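PDB 4HIZ: endosialidase, which cleaves polymers of sialic acid internally, acting as a phage endosialidase on alpha-2,8 and alpha-2,9 linkages. Local coordinates for residues Y360-G365 / L399-V404; Y407-G412 / G482-I487. All blocks are in the same frame, centred on the assembly; numbering follows the deposited sequence.

Interaction 1: residues Y360-G365 / L399-V404; sequences YLTTRG and LPFAKV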
loop_
_atom_site.group_PDB
_atom_site.type_symbol
_atom_site.label_atom_id
_atom_site.label_comp_id
_atom_site.label_asym_id
_atom_site.label_seq_id
_atom_site.Cartn_x
_atom_site.Cartn_y
_atom_site.Cartn_z
ATOM N N TYR A 360 36.055 0.973 21.803
ATOM C CA TYR A 360 35.110 1.391 22.857
ATOM C C TYR A 360 34.036 0.346 23.007
ATOM O O TYR A 360 33.662 -0.316 22.039
ATOM C CB TYR A 360 34.450 2.729 22.433
ATOM C CG TYR A 360 35.465 3.841 22.275
ATOM C CD1 TYR A 360 35.896 4.575 23.389
ATOM C CD2 TYR A 360 36.016 4.142 21.020
ATOM C CE1 TYR A 360 36.853 5.591 23.268
ATOM C CE2 TYR A 360 36.959 5.166 20.876
ATOM C CZ TYR A 360 37.373 5.879 22.005
ATOM O OH TYR A 360 38.302 6.881 21.876
ATOM N N LEU A 361 33.556 0.177 24.241
ATOM C CA LEU A 361 32.561 -0.849 24.546
ATOM C C LEU A 361 31.588 -0.297 25.579
ATOM O O LEU A 361 31.993 0.388 26.520
ATOM C CB LEU A 361 33.290 -2.106 25.100
ATOM C CG LEU A 361 32.423 -3.294 25.577
ATOM C CD1 LEU A 361 33.180 -4.633 25.409
ATOM C CD2 LEU A 361 31.987 -3.177 27.048
ATOM N N THR A 362 30.293 -0.563 25.394
ATOM C CA THR A 362 29.338 -0.312 26.492
ATOM C C THR A 362 28.615 -1.595 26.816
ATOM O O THR A 362 28.442 -2.444 25.935
ATOM C CB THR A 362 28.221 0.684 26.061
ATOM O OG1 THR A 362 27.526 0.150 24.930
ATOM C CG2 THR A 362 28.797 2.035 25.725
ATOM N N THR A 363 28.157 -1.746 28.068
ATOM C CA THR A 363 27.403 -2.939 28.416
ATOM C C THR A 363 25.975 -2.574 28.727
ATOM O O THR A 363 25.661 -1.417 29.031
ATOM C CB THR A 363 27.951 -3.630 29.701
ATOM O OG1 THR A 363 27.892 -2.702 30.787
ATOM C CG2 THR A 363 29.414 -4.080 29.521
ATOM N N ARG A 364 25.121 -3.578 28.621
ATOM C CA ARG A 364 23.773 -3.536 29.179
ATOM C C ARG A 364 23.810 -4.057 30.626
ATOM O O ARG A 364 24.361 -5.138 30.880
ATOM C CB ARG A 364 22.890 -4.502 28.397
ATOM C CG ARG A 364 21.491 -4.725 29.027
ATOM C CD ARG A 364 20.660 -5.544 28.051
ATOM N NE ARG A 364 19.473 -6.076 28.692
ATOM C CZ ARG A 364 18.501 -6.714 28.055
ATOM N NH1 ARG A 364 18.561 -6.901 26.744
ATOM N NH2 ARG A 364 17.448 -7.151 28.735
ATOM N N GLY A 365 23.196 -3.324 31.548
ATOM C CA GLY A 365 23.035 -3.801 32.933
ATOM C C GLY A 365 21.817 -4.720 32.995
ATOM O O GLY A 365 20.799 -4.448 32.318
ATOM N N LEU A 399 23.385 -0.084 24.875
ATOM C CA LEU A 399 23.749 1.329 24.755
ATOM C C LEU A 399 24.587 1.550 23.496
ATOM O O LEU A 399 25.810 1.729 23.563
ATOM C CB LEU A 399 24.537 1.813 25.978
ATOM C CG LEU A 399 23.759 1.847 27.315
ATOM C CD1 LEU A 399 24.673 2.394 28.436
ATOM C CD2 LEU A 399 22.524 2.724 27.205
ATOM N N PRO A 400 23.947 1.508 22.334
ATOM C CA PRO A 400 24.705 1.711 21.087
ATOM C C PRO A 400 25.146 3.157 20.947
ATOM O O PRO A 400 24.588 4.100 21.564
ATOM C CB PRO A 400 23.710 1.296 19.988
ATOM C CG PRO A 400 22.370 1.723 20.592
ATOM C CD PRO A 400 22.507 1.291 22.084
ATOM N N PHE A 401 26.181 3.360 20.139
ATOM C CA PHE A 401 26.806 4.669 20.133
ATOM C C PHE A 401 27.631 4.852 18.879
ATOM O O PHE A 401 27.957 3.874 18.181
ATOM C CB PHE A 401 27.717 4.844 21.368
ATOM C CG PHE A 401 28.891 3.897 21.386
ATOM C CD1 PHE A 401 28.748 2.622 21.951
ATOM C CD2 PHE A 401 30.126 4.274 20.839
ATOM C CE1 PHE A 401 29.835 1.719 21.976
ATOM C CE2 PHE A 401 31.219 3.363 20.879
ATOM C CZ PHE A 401 31.056 2.102 21.423
ATOM N N ALA A 402 27.959 6.107 18.589
ATOM C CA ALA A 402 29.011 6.401 17.609
ATOM C C ALA A 402 29.930 7.486 18.157
ATOM O O ALA A 402 29.520 8.257 19.034
ATOM C CB ALA A 402 28.350 6.921 16.291
ATOM N N LYS A 403 31.161 7.564 17.634
ATOM C CA LYS A 403 32.088 8.634 18.015
ATOM C C LYS A 403 32.045 9.709 16.938
ATOM O O LYS A 403 32.197 9.411 15.741
ATOM C CB LYS A 403 33.531 8.109 18.146
ATOM C CG LYS A 403 34.487 9.175 18.639
ATOM C CD LYS A 403 35.838 8.511 19.022
ATOM C CE LYS A 403 36.797 9.524 19.606
ATOM N NZ LYS A 403 37.300 10.424 18.504
ATOM N N VAL A 404 31.801 10.952 17.349
ATOM C CA VAL A 404 31.800 12.073 16.406
ATOM C C VAL A 404 32.715 13.114 17.032
ATOM O O VAL A 404 32.417 13.659 18.087
ATOM C CB VAL A 404 30.386 12.657 16.214
ATOM C CG1 VAL A 404 30.417 13.824 15.223
ATOM C CG2 VAL A 404 29.410 11.586 15.720
HETATM O O HOH W 1 25.451 -2.167 25.242
#
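Thr362 and Leu399 meet through one short hydrogen bond, the single direct polar link between 360-365 and 399-404, which belong to two neighbouring sheets of the catalytic beta-propeller. Thr362 OG1 donates to Leu399 O at 2.7 Å, coming in from above the carbonyl plane, 39° out of it. With chi1 at 59°, OG1 sits between the backbone N and the carbonyl carbon, while the CG2 methyl, beside the N, faces the ring of Phe401. A water completes the grip: it gives a proton to Thr362 OG1 and accepts one from Leu399 N at 3.0 Å, so the hydroxyl is both donor and acceptor and the backbone of Leu399 is held at N and O. Threonine suits this place because one branch is polar and the other is not.

Phe401 packs between the two strands, where a large flat apolar ring suits a buried place facing both a methyl and a CB. Its CG also stands between backbone N and carbonyl carbon (chi1 64°), and the ring reaches from Thr362 past Leu361 N to Tyr360. Thr362 CG2 lies 3.8 Å from Phe401 CD1, the two side chains running alongside in opposite senses, while Phe401 CZ lies 3.6 Å from Tyr360 CB. The carbonyl oxygens of Tyr360 and Leu399 lie at the ring edge, in its plane, where the C-H dipoles point outward.

Nearer the surface, the extended methylenes of Lys403 cross the Tyr360 ring obliquely, CD being 4.0 Å from Tyr360 CE2. The chain bends only at chi4, and its NZ bonds to Gly405 O. The chemistry implies a division of labour: apolar groups give packing that depends on shape, whereas hydroxyl and water supply directional bonds to Leu399, which has not yet entered its strand.

Interaction 2: residues Y407-G412 / G482-I487; sequences YLYIFG and GWLYYI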
loop_
_atom_site.group_PDB
_atom_site.type_symbol
_atom_site.label_atom_id
_atom_site.label_comp_id
_atom_site.label_asym_id
_atom_site.label_seq_id
_atom_site.Cartn_x
_atom_site.Cartn_y
_atom_site.Cartn_z
ATOM N N TYR A 407 33.583 13.148 20.982
ATOM C CA TYR A 407 32.491 12.629 21.799
ATOM C C TYR A 407 31.927 11.306 21.344
ATOM O O TYR A 407 31.823 11.033 20.151
ATOM C CB TYR A 407 31.318 13.632 21.777
ATOM C CG TYR A 407 31.683 14.940 22.402
ATOM C CD1 TYR A 407 31.524 15.149 23.773
ATOM C CD2 TYR A 407 32.176 15.987 21.621
ATOM C CE1 TYR A 407 31.849 16.376 24.353
ATOM C CE2 TYR A 407 32.506 17.209 22.186
ATOM C CZ TYR A 407 32.357 17.392 23.548
ATOM O OH TYR A 407 32.697 18.615 24.083
ATOM N N LEU A 408 31.500 10.506 22.308
ATOM C CA LEU A 408 30.618 9.387 22.016
ATOM C C LEU A 408 29.201 9.872 22.231
ATOM O O LEU A 408 28.885 10.437 23.294
ATOM C CB LEU A 408 30.867 8.223 22.997
ATOM C CG LEU A 408 32.279 7.603 22.942
ATOM C CD1 LEU A 408 32.299 6.339 23.789
ATOM C CD2 LEU A 408 32.672 7.270 21.514
ATOM N N TYR A 409 28.347 9.642 21.239
ATOM C CA TYR A 409 26.892 9.869 21.377
ATOM C C TYR A 409 26.286 8.508 21.685
ATOM O O TYR A 409 26.322 7.599 20.834
ATOM C CB TYR A 409 26.299 10.407 20.077
ATOM C CG TYR A 409 26.584 11.846 19.782
ATOM C CD1 TYR A 409 27.815 12.247 19.296
ATOM C CD2 TYR A 409 25.594 12.805 19.925
ATOM C CE1 TYR A 409 28.047 13.573 18.993
ATOM C CE2 TYR A 409 25.828 14.112 19.625
ATOM C CZ TYR A 409 27.052 14.493 19.153
ATOM O OH TYR A 409 27.294 15.815 18.843
ATOM N N ILE A 410 25.764 8.360 22.913
ATOM C CA ILE A 410 25.317 7.071 23.443
ATOM C C ILE A 410 23.811 7.119 23.715
ATOM O O ILE A 410 23.358 8.066 24.345
ATOM C CB ILE A 410 26.061 6.735 24.763
ATOM C CG1 ILE A 410 27.573 6.735 24.497
ATOM C CG2 ILE A 410 25.598 5.374 25.290
ATOM C CD1 ILE A 410 28.419 6.580 25.774
ATOM N N PHE A 411 23.086 6.095 23.265
ATOM C CA PHE A 411 21.617 6.079 23.312
ATOM C C PHE A 411 21.138 4.861 24.082
ATOM O O PHE A 411 21.738 3.787 24.017
ATOM C CB PHE A 411 21.038 5.996 21.888
ATOM C CG PHE A 411 21.305 7.213 21.045
ATOM C CD1 PHE A 411 22.563 7.404 20.443
ATOM C CD2 PHE A 411 20.346 8.182 20.897
ATOM C CE1 PHE A 411 22.815 8.523 19.670
ATOM C CE2 PHE A 411 20.584 9.324 20.092
ATOM C CZ PHE A 411 21.806 9.499 19.477
ATOM N N GLY A 412 19.994 4.995 24.739
ATOM C CA GLY A 412 19.335 3.856 25.347
ATOM C C GLY A 412 17.863 4.201 25.512
ATOM O O GLY A 412 17.474 5.370 25.390
ATOM N N GLY A 482 26.718 13.963 7.513
ATOM C CA GLY A 482 26.340 14.861 8.596
ATOM C C GLY A 482 25.161 14.463 9.454
ATOM O O GLY A 482 24.680 15.281 10.232
ATOM N N TRP A 483 24.722 13.212 9.336
ATOM C CA TRP A 483 23.609 12.729 10.128
ATOM C C TRP A 483 23.982 11.458 10.885
ATOM O O TRP A 483 24.655 10.560 10.355
ATOM C CB TRP A 483 22.435 12.361 9.203
ATOM C CG TRP A 483 21.722 13.463 8.496
ATOM C CD1 TRP A 483 21.668 13.665 7.136
ATOM C CD2 TRP A 483 20.900 14.467 9.095
ATOM N NE1 TRP A 483 20.838 14.740 6.861
ATOM C CE2 TRP A 483 20.381 15.266 8.051
ATOM C CE3 TRP A 483 20.583 14.791 10.426
ATOM C CZ2 TRP A 483 19.522 16.354 8.297
ATOM C CZ3 TRP A 483 19.730 15.881 10.678
ATOM C CH2 TRP A 483 19.212 16.650 9.610
ATOM N N LEU A 484 23.554 11.381 12.138
ATOM C CA LEU A 484 23.709 10.166 12.945
ATOM C C LEU A 484 22.292 9.559 13.111
ATOM O O LEU A 484 21.315 10.300 13.197
ATOM C CB LEU A 484 24.295 10.576 14.298
ATOM C CG LEU A 484 24.342 9.458 15.361
ATOM C CD1 LEU A 484 25.554 9.691 16.318
ATOM C CD2 LEU A 484 23.043 9.362 16.178
ATOM N N TYR A 485 22.188 8.232 13.126
ATOM C CA TYR A 485 20.903 7.535 13.231
ATOM C C TYR A 485 20.930 6.590 14.430
ATOM O O TYR A 485 21.794 5.711 14.513
ATOM C CB TYR A 485 20.631 6.697 11.982
ATOM C CG TYR A 485 20.672 7.551 10.725
ATOM C CD1 TYR A 485 21.894 7.819 10.085
ATOM C CD2 TYR A 485 19.508 8.094 10.172
ATOM C CE1 TYR A 485 21.976 8.621 8.954
ATOM C CE2 TYR A 485 19.582 8.875 9.040
ATOM C CZ TYR A 485 20.793 9.132 8.442
ATOM O OH TYR A 485 20.851 9.946 7.304
ATOM N N TYR A 486 19.981 6.783 15.345
ATOM C CA TYR A 486 19.714 5.759 16.363
ATOM C C TYR A 486 18.469 5.046 15.886
ATOM O O TYR A 486 17.393 5.664 15.800
ATOM C CB TYR A 486 19.501 6.408 17.731
ATOM C CG TYR A 486 18.966 5.480 18.843
ATOM C CD1 TYR A 486 19.526 4.233 19.070
ATOM C CD2 TYR A 486 17.892 5.868 19.659
ATOM C CE1 TYR A 486 19.099 3.414 20.086
ATOM C CE2 TYR A 486 17.427 5.057 20.689
ATOM C CZ TYR A 486 18.039 3.819 20.890
ATOM O OH TYR A 486 17.587 3.001 21.899
ATOM N N ILE A 487 18.594 3.766 15.566
ATOM C CA ILE A 487 17.504 3.048 14.909
ATOM C C ILE A 487 17.118 1.946 15.875
ATOM O O ILE A 487 17.960 1.123 16.286
ATOM C CB ILE A 487 17.945 2.469 13.546
ATOM C CG1 ILE A 487 18.556 3.603 12.708
ATOM C CG2 ILE A 487 16.745 1.801 12.801
ATOM C CD1 ILE A 487 18.908 3.185 11.265
#
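Leu484 begins the contact of 482-487 with 407-412, two strands on different sheets of the beta-propeller, facing each other through side chains with their directions only 19° from parallel. No hydrogen bond joins the segments. Leu484 has CG anti to its backbone N, and its two methyls divide the work: CD1 packs 3.9 Å from Tyr409 CB, while CD2 touches the ring of Phe411, 3.5 Å from Phe411 CZ. A branched aliphatic chain suits a place with two neighbours to fill against.

Tyr485 turns its side chain away, as alternation along a strand requires, and Tyr486 points back across the gap. Its ring and that of Phe411 lie nearly parallel, planes at 21°, but are displaced until little of one lies over the other. Flat aromatic residues suit both places because each ring can offer a face to the partner's CB: Tyr486 CB sits over one face of the Phe411 ring, toward the rim, in a CH-pi contact. Beyond the rings, Tyr486 OH passes the backbone of Gly412, and tyrosine's hydroxyl lets it hydrogen-bond to Thr413 OG1. In the reciprocal CH-pi contact, Phe411 CB stands 3.5 Å from the centroid of the Tyr486 ring, 6° off its normal.

Both interactions are buried joints between sheets of one propeller domain, and they share a sheet. Strands 401-404 and 407-413 are antiparallel neighbours in it, tied by probable hydrogen bonds such as Ala402 O to Tyr409 N, 2.9 Å. That sheet meets 358-365 through interaction 1 and 483-490 through interaction 2, so the two contacts form successive joints. Their chemistry differs. Interaction 1 mixes packing with a hydroxyl-to-carbonyl bond and a water where the second segment is still loop, and runs out to a partly exposed lysine; interaction 2, strand against strand, is purely apolar and aromatic between its segments, and all its touching residues are buried.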